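PDB 6RXA: argininosuccinate lyase from Chelativorans sp., which probably splits argininosuccinate into fumarate and L-arginine, and is known as EDDS lyase, a C-N lyase of the aspartase/fumarase superfamily. Local coordinates for residues I193-L198 / L219-V225; N117-R121 / G231-H237; H149-M154 / I166-Y171; Y267-D273 / L349-R355. The protein carries 2 engineered substitutions. All coordinates share one frame. Numbering follows the deposited sequence.

Contact 1 (I193-L198 / L219-V225)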
# COMPACT_ATOMS: atom_id res chain seq x y z
N ILE A 193 1.70 6.78 22.61
CA ILE A 193 2.89 5.94 22.75
C ILE A 193 3.33 5.87 24.20
O ILE A 193 3.75 4.82 24.69
CB ILE A 193 4.03 6.46 21.85
CG1 ILE A 193 3.74 6.14 20.38
CG2 ILE A 193 5.37 5.85 22.25
CD1 ILE A 193 4.78 6.60 19.42
N ASN A 194 3.23 6.99 24.92
CA ASN A 194 3.80 7.10 26.25
C ASN A 194 2.84 6.62 27.34
O ASN A 194 2.59 7.30 28.34
CB ASN A 194 4.26 8.53 26.52
CG ASN A 194 5.22 8.59 27.68
OD1 ASN A 194 5.87 7.60 28.00
ND2 ASN A 194 5.32 9.75 28.32
N LEU A 195 2.34 5.41 27.15
CA LEU A 195 1.48 4.70 28.09
C LEU A 195 2.10 3.34 28.35
O LEU A 195 2.57 2.68 27.43
CB LEU A 195 0.08 4.52 27.48
CG LEU A 195 -0.68 5.80 27.17
CD1 LEU A 195 -1.96 5.47 26.43
CD2 LEU A 195 -1.00 6.55 28.45
N CYS A 196 2.10 2.92 29.62
CA CYS A 196 2.83 1.73 30.02
C CYS A 196 1.93 0.49 30.04
O CYS A 196 0.93 0.49 30.77
CB CYS A 196 3.42 1.93 31.41
SG CYS A 196 4.53 0.60 31.87
N PRO A 197 2.26 -0.56 29.30
CA PRO A 197 1.46 -1.80 29.34
C PRO A 197 1.96 -2.83 30.35
O PRO A 197 1.34 -3.89 30.47
CB PRO A 197 1.63 -2.35 27.92
CG PRO A 197 3.06 -1.98 27.59
CD PRO A 197 3.29 -0.62 28.24
N LEU A 198 3.04 -2.55 31.07
CA LEU A 198 3.56 -3.52 32.02
C LEU A 198 2.55 -3.79 33.12
O LEU A 198 1.87 -2.89 33.62
CB LEU A 198 4.87 -3.00 32.61
CG LEU A 198 5.99 -3.05 31.57
CD1 LEU A 198 7.15 -2.19 32.01
CD2 LEU A 198 6.44 -4.49 31.30
N LEU A 219 9.75 4.22 34.61
CA LEU A 219 10.13 4.16 33.21
C LEU A 219 9.69 5.39 32.43
O LEU A 219 9.78 5.39 31.20
CB LEU A 219 9.58 2.88 32.56
CG LEU A 219 10.17 1.59 33.14
CD1 LEU A 219 9.34 0.41 32.72
CD2 LEU A 219 11.62 1.39 32.69
N GLY A 220 9.22 6.43 33.11
CA GLY A 220 8.90 7.68 32.44
C GLY A 220 7.59 7.74 31.71
O GLY A 220 7.34 8.73 31.01
N PHE A 221 6.73 6.73 31.82
CA PHE A 221 5.45 6.78 31.14
C PHE A 221 4.51 7.75 31.86
O PHE A 221 4.63 7.98 33.06
CB PHE A 221 4.83 5.39 31.11
CG PHE A 221 5.50 4.43 30.16
CD1 PHE A 221 5.21 4.44 28.81
CD2 PHE A 221 6.40 3.48 30.64
CE1 PHE A 221 5.82 3.55 27.95
CE2 PHE A 221 6.99 2.58 29.77
CZ PHE A 221 6.70 2.61 28.43
N ASP A 222 3.55 8.29 31.11
CA ASP A 222 2.62 9.29 31.63
C ASP A 222 1.28 8.70 32.05
O ASP A 222 0.44 9.44 32.58
CB ASP A 222 2.40 10.40 30.60
CG ASP A 222 3.62 11.28 30.41
OD1 ASP A 222 4.38 11.44 31.39
OD2 ASP A 222 3.81 11.80 29.30
N GLY A 223 1.07 7.41 31.87
CA GLY A 223 -0.18 6.75 32.21
C GLY A 223 -0.04 5.30 31.82
O GLY A 223 1.02 4.87 31.35
N LEU A 224 -1.11 4.54 32.05
CA LEU A 224 -1.13 3.12 31.76
C LEU A 224 -1.93 2.82 30.49
O LEU A 224 -2.87 3.54 30.14
CB LEU A 224 -1.81 2.34 32.89
CG LEU A 224 -1.15 2.45 34.27
CD1 LEU A 224 -1.90 1.61 35.26
CD2 LEU A 224 0.32 2.06 34.21
N VAL A 225 -1.54 1.75 29.80
CA VAL A 225 -2.48 1.02 28.96
C VAL A 225 -3.22 0.13 29.95
O VAL A 225 -2.62 -0.76 30.56
CB VAL A 225 -1.77 0.17 27.90
CG1 VAL A 225 -2.82 -0.58 27.06
CG2 VAL A 225 -0.85 0.99 26.99
O HOH W 1 7.05 11.34 30.61
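Two irregular loops flanking helix 212-218 are tied by three backbone hydrogen bonds: Asp222 N to Asn194 O (3.1 Å), Cys196 N to Gly223 O (2.8 Å) and Val225 N to Cys196 O (2.9 Å). The last two frame the single bridge between Cys196 and Leu224. Asn194, the first residue beyond helix 168-193, has chi1 t, which brings its amide to the second loop. There ND2 gives Asp222 OD2 a weak hydrogen bond (2.7 Å, with a poor N-H...O angle of 124°) and shares water 1 with Asp222 OD1 and Gly220 O, while OD1 accepts from Arg125. Cys196, also t, lays CB over one face of the Phe221 ring, 3.8 Å from its centroid, with SG oblique at 4.2 Å. Arg125 adds a cation-pi contact. Leu198 and Leu219, both m,t, meet through their CD1 atoms at 3.5 Å. The loops are thus joined without a regular sheet, by main-chain pairing together with a ring contacted by sulfur and cation, although buried Gly223 N has no partner.

Contact 2 (N117-R121 / G231-H237); sequences NAGKR and GVAGWDH
The break between helix 228-233 and helix 236-262 packs against one side of helix 112-147, within the helical core of this lyase family. Residues 117-121 are alpha-helical; the nearest CA pairs are Asn117 with Val232 (6.2 Å) and Arg121 with His237 (8.7 Å). Gly231, still helical, brings its O within 3.1 Å of Asn117 CG, a close van der Waals approach. Val232 points its CB away from helix 112-147, and its side chain lies about 4 Å from that of Asn113, a succinate-binding residue; water 3 joins Val232 O (2.9 Å) to Asn117 ND2 (3.2 Å). Gly234 leaves helical geometry (phi/psi -66/131), and its O accepts from Asn117 ND2 at 3.2 Å, with Asn117 chi1 t and chi2 -84°. Trp235 (-145/4) is at the N-cap position; its CB points away, but chi1 t with chi2 -112° brings the ring end back, CZ3 4.0 Å from Asn117 ND2, while NE1 bonds to Val325 O. On His237 (chi1 p, chi2 -68°) the Arg121 guanidinium (m,t,t, chi4 -83°) lies flat, centres 3.7 Å apart, planes at 20°; Arg121 NE bonds to Asn117 OD1 (2.9 Å). Water 2 lies 3.0 Å from Asn117 O and 2.9 Å from His237 NE2.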
# COMPACT_ATOMS: atom_id res chain seq x y z
N ASN A 117 6.05 -5.25 24.37
CA ASN A 117 5.23 -4.09 24.02
C ASN A 117 5.80 -2.84 24.67
O ASN A 117 5.90 -1.78 24.02
CB ASN A 117 3.78 -4.33 24.45
CG ASN A 117 2.78 -3.40 23.75
OD1 ASN A 117 2.56 -2.26 24.16
ND2 ASN A 117 2.12 -3.92 22.71
N ALA A 118 6.21 -2.94 25.94
CA ALA A 118 6.75 -1.79 26.66
C ALA A 118 8.09 -1.35 26.09
O ALA A 118 8.34 -0.15 25.94
CB ALA A 118 6.90 -2.12 28.15
N GLY A 119 9.00 -2.30 25.80
CA GLY A 119 10.29 -1.91 25.26
C GLY A 119 10.18 -1.24 23.91
O GLY A 119 10.88 -0.26 23.63
N LYS A 120 9.30 -1.76 23.05
CA LYS A 120 9.06 -1.12 21.75
C LYS A 120 8.53 0.29 21.93
O LYS A 120 8.95 1.22 21.23
CB LYS A 120 8.07 -1.94 20.92
CG LYS A 120 7.71 -1.35 19.52
CD LYS A 120 8.84 -1.59 18.50
CE LYS A 120 8.65 -0.87 17.17
NZ LYS A 120 7.54 -1.45 16.37
N ARG A 121 7.63 0.49 22.89
CA ARG A 121 7.11 1.82 23.17
C ARG A 121 8.21 2.76 23.65
O ARG A 121 8.24 3.94 23.25
CB ARG A 121 5.98 1.75 24.20
CG ARG A 121 4.64 1.25 23.68
CD ARG A 121 3.70 0.97 24.86
NE ARG A 121 2.36 0.60 24.40
CZ ARG A 121 1.43 1.47 24.05
NH1 ARG A 121 1.66 2.77 24.12
NH2 ARG A 121 0.25 1.03 23.63
N GLY A 231 -3.02 -4.08 26.52
CA GLY A 231 -1.60 -3.91 26.82
C GLY A 231 -0.69 -4.75 25.93
O GLY A 231 0.41 -4.33 25.59
N VAL A 232 -1.13 -5.97 25.57
CA VAL A 232 -0.30 -6.83 24.72
C VAL A 232 -0.75 -6.89 23.27
O VAL A 232 0.09 -7.09 22.37
CB VAL A 232 -0.15 -8.26 25.30
CG1 VAL A 232 0.52 -8.20 26.69
CG2 VAL A 232 -1.49 -9.01 25.34
N ALA A 233 -2.05 -6.76 23.01
CA ALA A 233 -2.60 -6.81 21.66
C ALA A 233 -2.56 -5.46 20.97
O ALA A 233 -2.54 -5.41 19.72
CB ALA A 233 -4.05 -7.31 21.70
N GLY A 234 -2.53 -4.37 21.73
CA GLY A 234 -2.58 -3.04 21.15
C GLY A 234 -1.35 -2.73 20.32
O GLY A 234 -0.21 -2.88 20.77
N TRP A 235 -1.58 -2.24 19.10
CA TRP A 235 -0.52 -1.97 18.14
C TRP A 235 -0.87 -0.74 17.30
O TRP A 235 -0.13 -0.41 16.37
CB TRP A 235 -0.36 -3.17 17.22
CG TRP A 235 1.01 -3.40 16.63
CD1 TRP A 235 1.38 -3.27 15.34
CD2 TRP A 235 2.16 -3.86 17.34
NE1 TRP A 235 2.71 -3.62 15.19
CE2 TRP A 235 3.21 -3.98 16.41
CE3 TRP A 235 2.41 -4.16 18.68
CZ2 TRP A 235 4.50 -4.37 16.77
CZ3 TRP A 235 3.68 -4.58 19.04
CH2 TRP A 235 4.71 -4.67 18.09
N ASP A 236 -1.98 -0.06 17.60
CA ASP A 236 -2.41 1.01 16.71
C ASP A 236 -1.43 2.17 16.73
O ASP A 236 -1.32 2.90 15.74
CB ASP A 236 -3.80 1.52 17.10
CG ASP A 236 -4.92 0.56 16.75
OD1 ASP A 236 -4.66 -0.55 16.26
OD2 ASP A 236 -6.09 0.98 16.96
N HIS A 237 -0.74 2.38 17.86
CA HIS A 237 0.29 3.42 17.97
C HIS A 237 1.45 3.17 17.02
O HIS A 237 2.08 4.12 16.56
CB HIS A 237 0.79 3.50 19.42
CG HIS A 237 1.34 2.21 19.95
ND1 HIS A 237 0.54 1.11 20.18
CD2 HIS A 237 2.59 1.85 20.31
CE1 HIS A 237 1.28 0.12 20.65
NE2 HIS A 237 2.53 0.54 20.75
O HOH W 2 4.58 -1.40 21.35
O HOH W 3 2.93 -7.01 22.81

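Contact 3 (H149-M154 / I166-Y171)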
# COMPACT_ATOMS: atom_id res chain seq x y z
N HIS A 149 13.22 36.79 2.96
CA HIS A 149 12.73 36.78 1.58
C HIS A 149 11.33 37.35 1.45
O HIS A 149 10.58 36.95 0.56
CB HIS A 149 12.85 35.38 0.98
CG HIS A 149 14.27 35.01 0.74
ND1 HIS A 149 14.99 35.50 -0.32
CD2 HIS A 149 15.13 34.27 1.48
CE1 HIS A 149 16.23 35.05 -0.25
NE2 HIS A 149 16.34 34.29 0.83
N LEU A 150 11.00 38.36 2.25
CA LEU A 150 9.69 39.00 2.16
C LEU A 150 9.55 39.80 0.88
O LEU A 150 8.42 40.09 0.46
CB LEU A 150 9.50 39.95 3.34
CG LEU A 150 9.47 39.29 4.72
CD1 LEU A 150 9.40 40.33 5.83
CD2 LEU A 150 8.30 38.33 4.83
N ASP A 151 10.67 40.21 0.28
CA ASP A 151 10.68 41.01 -0.94
C ASP A 151 11.11 40.21 -2.16
O ASP A 151 11.34 40.80 -3.22
CB ASP A 151 11.63 42.21 -0.80
CG ASP A 151 11.21 43.19 0.27
OD1 ASP A 151 10.00 43.31 0.53
OD2 ASP A 151 12.10 43.84 0.86
N THR A 152 11.29 38.90 -2.03
CA THR A 152 11.80 38.08 -3.13
C THR A 152 10.62 37.66 -4.01
O THR A 152 10.08 36.56 -3.90
CB THR A 152 12.57 36.89 -2.59
OG1 THR A 152 13.67 37.37 -1.80
CG2 THR A 152 13.12 36.03 -3.71
N VAL A 153 10.23 38.57 -4.91
CA VAL A 153 9.09 38.30 -5.78
C VAL A 153 9.38 37.14 -6.72
O VAL A 153 10.47 37.03 -7.30
CB VAL A 153 8.70 39.58 -6.54
CG1 VAL A 153 9.81 40.05 -7.44
CG2 VAL A 153 7.42 39.36 -7.36
N MET A 154 8.40 36.26 -6.89
CA MET A 154 8.53 35.09 -7.74
C MET A 154 7.12 34.59 -8.01
O MET A 154 6.17 34.99 -7.33
CB MET A 154 9.35 33.99 -7.06
CG MET A 154 8.63 33.28 -5.93
SD MET A 154 9.63 31.95 -5.21
CE MET A 154 8.35 31.02 -4.35
N ILE A 166 3.91 35.87 -6.05
CA ILE A 166 4.01 35.78 -4.60
C ILE A 166 5.42 36.21 -4.21
O ILE A 166 6.11 36.90 -4.98
CB ILE A 166 3.70 34.36 -4.10
CG1 ILE A 166 4.69 33.35 -4.70
CG2 ILE A 166 2.28 33.96 -4.44
CD1 ILE A 166 4.81 32.06 -3.89
N THR A 167 5.88 35.79 -3.04
CA THR A 167 7.29 35.92 -2.68
C THR A 167 7.78 34.58 -2.17
O THR A 167 7.00 33.71 -1.77
CB THR A 167 7.51 36.96 -1.57
OG1 THR A 167 6.92 36.47 -0.36
CG2 THR A 167 6.90 38.29 -1.94
N LEU A 168 9.11 34.40 -2.19
CA LEU A 168 9.68 33.18 -1.62
C LEU A 168 9.31 33.04 -0.15
O LEU A 168 9.05 31.92 0.32
CB LEU A 168 11.20 33.17 -1.84
CG LEU A 168 11.97 31.99 -1.26
CD1 LEU A 168 11.44 30.66 -1.79
CD2 LEU A 168 13.44 32.14 -1.58
N GLY A 169 9.27 34.15 0.59
CA GLY A 169 8.83 34.07 1.98
C GLY A 169 7.42 33.52 2.13
O GLY A 169 7.15 32.71 3.01
N HIS A 170 6.49 34.00 1.30
CA HIS A 170 5.12 33.50 1.34
C HIS A 170 5.07 32.00 1.08
O HIS A 170 4.36 31.26 1.78
CB HIS A 170 4.32 34.27 0.29
CG HIS A 170 2.91 33.81 0.15
ND1 HIS A 170 2.45 33.20 -1.00
CD2 HIS A 170 1.85 33.87 0.99
CE1 HIS A 170 1.17 32.90 -0.86
NE2 HIS A 170 0.78 33.30 0.34
N TYR A 171 5.82 31.52 0.08
CA TYR A 171 5.85 30.09 -0.21
C TYR A 171 6.35 29.30 1.00
O TYR A 171 5.74 28.29 1.40
CB TYR A 171 6.74 29.82 -1.44
CG TYR A 171 6.82 28.34 -1.74
CD1 TYR A 171 7.75 27.53 -1.12
CD2 TYR A 171 5.92 27.74 -2.60
CE1 TYR A 171 7.79 26.19 -1.34
CE2 TYR A 171 5.95 26.37 -2.84
CZ TYR A 171 6.90 25.60 -2.21
OH TYR A 171 6.96 24.24 -2.41
O HOH W 4 6.28 38.51 1.36
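Met154 is the apolar centre. Its side chain sends CE to 3.7 Å from Ile166 CD1 and 3.5 Å from Tyr171 CB, while SD sits 3.9 Å from Leu168 CB; Trp262 of helix 236-262 also touches Met154 and Leu168. Farther out, Leu168 CD2 stands over one face of the His149 ring, 3.9 Å from its centroid and 16° off the normal, a CH-pi contact. Around this core runs the open end of the beta hairpin 153-158/161-167. Met154 and Ile166 form an antiparallel hydrogen-bonded pair (Met154 N to Ile166 O 3.0 Å, Ile166 N to Met154 O 2.7 Å), and Val153 with Thr167 the next, non-hydrogen-bonded pair at CA-CA 4.3 Å. The type I turn His149-Thr152 supplies acceptors: Leu168 N reaches Thr152 O at 2.9 Å, and Gly169 N reaches His149 O at 3.1 Å. At the polar edge Thr167, the N-cap, accepts from His170 N through OG1 (3.0 Å), and that OG1 also donates to water 4, which bonds to Leu150 O. With Leu168 and Gly169 amides met by the turn and that of His170 by the cap, the first turn of helix 168-193 finds its acceptors outside the helix.

Contact 4 (Y267-D273 / L349-R355)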
# COMPACT_ATOMS: atom_id res chain seq x y z
N TYR A 267 14.09 26.19 -15.69
CA TYR A 267 13.55 27.22 -14.81
C TYR A 267 14.66 28.14 -14.34
O TYR A 267 14.56 29.37 -14.46
CB TYR A 267 12.92 26.63 -13.56
CG TYR A 267 11.56 25.95 -13.59
CD1 TYR A 267 11.25 24.95 -14.51
CD2 TYR A 267 10.61 26.25 -12.62
CE1 TYR A 267 10.04 24.29 -14.48
CE2 TYR A 267 9.38 25.60 -12.59
CZ TYR A 267 9.11 24.61 -13.52
OH TYR A 267 7.92 23.93 -13.47
N GLN A 268 15.72 27.55 -13.77
CA GLN A 268 16.89 28.25 -13.24
C GLN A 268 16.50 29.44 -12.35
O GLN A 268 17.13 30.50 -12.39
CB GLN A 268 17.91 28.62 -14.32
CG GLN A 268 17.36 29.22 -15.58
CD GLN A 268 18.47 29.48 -16.59
OE1 GLN A 268 19.65 29.25 -16.32
NE2 GLN A 268 18.09 29.96 -17.77
N VAL A 269 15.51 29.23 -11.49
CA VAL A 269 15.17 30.27 -10.51
C VAL A 269 15.74 30.01 -9.13
O VAL A 269 15.65 30.89 -8.26
CB VAL A 269 13.66 30.54 -10.43
CG1 VAL A 269 13.16 31.12 -11.76
CG2 VAL A 269 12.94 29.28 -10.04
N ALA A 270 16.33 28.84 -8.89
CA ALA A 270 17.08 28.61 -7.67
C ALA A 270 18.21 27.65 -8.00
O ALA A 270 18.18 26.93 -8.99
CB ALA A 270 16.22 28.02 -6.54
N GLU A 271 19.22 27.67 -7.14
CA GLU A 271 20.36 26.77 -7.27
C GLU A 271 20.67 26.16 -5.91
O GLU A 271 20.72 26.88 -4.90
CB GLU A 271 21.58 27.52 -7.80
CG GLU A 271 22.73 26.59 -8.18
CD GLU A 271 23.88 27.30 -8.89
OE1 GLU A 271 24.96 26.68 -9.00
OE2 GLU A 271 23.72 28.45 -9.36
N LEU A 272 20.87 24.85 -5.87
CA LEU A 272 21.31 24.22 -4.65
C LEU A 272 22.71 24.69 -4.29
O LEU A 272 23.56 24.91 -5.16
CB LEU A 272 21.37 22.71 -4.85
CG LEU A 272 20.03 22.01 -4.98
CD1 LEU A 272 20.23 20.54 -5.37
CD2 LEU A 272 19.22 22.08 -3.68
N ASP A 273 22.97 24.82 -3.00
CA ASP A 273 24.35 24.96 -2.56
C ASP A 273 25.17 23.77 -3.06
O ASP A 273 24.69 22.63 -3.08
CB ASP A 273 24.44 25.03 -1.04
CG ASP A 273 25.78 25.52 -0.57
OD1 ASP A 273 25.99 26.76 -0.58
OD2 ASP A 273 26.64 24.67 -0.23
N LEU A 349 19.75 27.34 0.31
CA LEU A 349 19.29 27.51 -1.07
C LEU A 349 19.61 28.90 -1.59
O LEU A 349 19.48 29.90 -0.87
CB LEU A 349 17.78 27.28 -1.14
CG LEU A 349 17.18 27.16 -2.54
CD1 LEU A 349 17.68 25.91 -3.25
CD2 LEU A 349 15.66 27.12 -2.44
N HIS A 350 20.03 28.96 -2.84
CA HIS A 350 20.36 30.23 -3.49
C HIS A 350 19.28 30.61 -4.50
O HIS A 350 19.33 30.16 -5.65
CB HIS A 350 21.72 30.12 -4.19
CG HIS A 350 22.83 29.70 -3.29
ND1 HIS A 350 23.53 30.60 -2.51
CD2 HIS A 350 23.36 28.48 -3.03
CE1 HIS A 350 24.44 29.95 -1.81
NE2 HIS A 350 24.35 28.67 -2.09
N PRO A 351 18.33 31.47 -4.15
CA PRO A 351 17.36 31.92 -5.16
C PRO A 351 18.02 32.88 -6.15
O PRO A 351 18.89 33.67 -5.79
CB PRO A 351 16.30 32.64 -4.33
CG PRO A 351 17.02 33.11 -3.10
CD PRO A 351 18.09 32.07 -2.83
N ASN A 352 17.62 32.76 -7.42
CA ASN A 352 18.05 33.71 -8.46
C ASN A 352 16.99 34.80 -8.51
O ASN A 352 16.00 34.70 -9.24
CB ASN A 352 18.17 33.02 -9.81
CG ASN A 352 18.71 33.96 -10.91
OD1 ASN A 352 18.58 35.19 -10.85
ND2 ASN A 352 19.29 33.36 -11.93
N LYS A 353 17.20 35.86 -7.73
CA LYS A 353 16.15 36.86 -7.54
C LYS A 353 15.80 37.55 -8.84
O LYS A 353 14.62 37.85 -9.09
CB LYS A 353 16.56 37.88 -6.48
CG LYS A 353 16.76 37.28 -5.10
CD LYS A 353 16.98 38.37 -4.07
CE LYS A 353 17.23 37.78 -2.69
NZ LYS A 353 17.44 38.84 -1.66
N GLU A 354 16.80 37.82 -9.69
CA GLU A 354 16.53 38.53 -10.93
C GLU A 354 15.68 37.68 -11.87
O GLU A 354 14.73 38.19 -12.49
CB GLU A 354 17.83 38.93 -11.62
CG GLU A 354 18.54 40.13 -11.01
CD GLU A 354 19.58 40.73 -11.94
OE1 GLU A 354 19.45 40.57 -13.18
OE2 GLU A 354 20.54 41.36 -11.45
N ARG A 355 16.00 36.40 -12.01
CA ARG A 355 15.23 35.54 -12.90
C ARG A 355 13.82 35.33 -12.35
O ARG A 355 12.85 35.31 -13.12
CB ARG A 355 15.96 34.22 -13.11
CG ARG A 355 15.33 33.25 -14.07
CD ARG A 355 15.66 33.48 -15.54
NE ARG A 355 17.07 33.52 -15.97
CZ ARG A 355 18.12 32.87 -15.46
NH1 ARG A 355 18.02 32.09 -14.39
NH2 ARG A 355 19.31 33.04 -16.02
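A short two-stranded antiparallel sheet, 270-271 against 350-351, pairs two segments 76 residues apart, bringing the connection after helix 236-262 against the link between helices 329-348 and 353-362. The register rests on three backbone bonds. Glu271 and His350 are the hydrogen-bonded pair, with Glu271 N to His350 O at 2.9 Å and His350 N to Glu271 O at 3.0 Å. Ala270 and Pro351 are the non-hydrogen-bonded pair, CA-CA 4.2 Å; proline, having no amide hydrogen, is accommodated here because this position needs none. Asn352 N to Val269 O (2.8 Å) continues the pairing, and Asn352 then serves as N-cap, its OD1 accepting from Arg355 N at 3.1 Å. Side chains add at both ends. His350 NE2 donates to Asp273 OD1 (2.9 Å, 168°), a His-carboxylate bond, while Asp273 OD2 accepts from Ser275 and Glu271 forms a salt bridge with Lys287. At the other end Gln268 lays CG over one face of the Arg355 guanidinium, 3.2 Å from NH1, and Val269 CG1 meets Arg355 CG at 3.8 Å. Leu349 CD1 lies 4.2 Å from both Ala270 CB and Leu272 CD2. In the fold, Trp262 of helix 236-262 touches Val269 and Ala270, Ile259 packs on Leu349, Val345 of helix 329-348 on Leu272, and Met356 of helix 353-362 on Val269 and Pro351.

The contacts form two clusters about 45 to 48 Å apart between centres, on opposite sides of the chain's centre. Contacts 1 and 2, centres 10 Å apart, meet at Arg121 of contact 2, whose NH1 lies 3.0 Å from Ile193 O of contact 1, a probable hydrogen bond; Pro197 packs on Asn117 and Gly231. Contacts 3 and 4, 13 Å apart, meet where His149 and Leu168 touch Pro351, and His149 and Thr152 touch Lys353. Contacts 1 to 3 are mainly buried and border the second subunit; contact 4 is partly exposed and richer in charged side chains. Helix 236-262 begins in contact 2 and packs on contacts 1, 3 and 4. Backbone pairing dominates 1, 3 and 4, side chains contact 2.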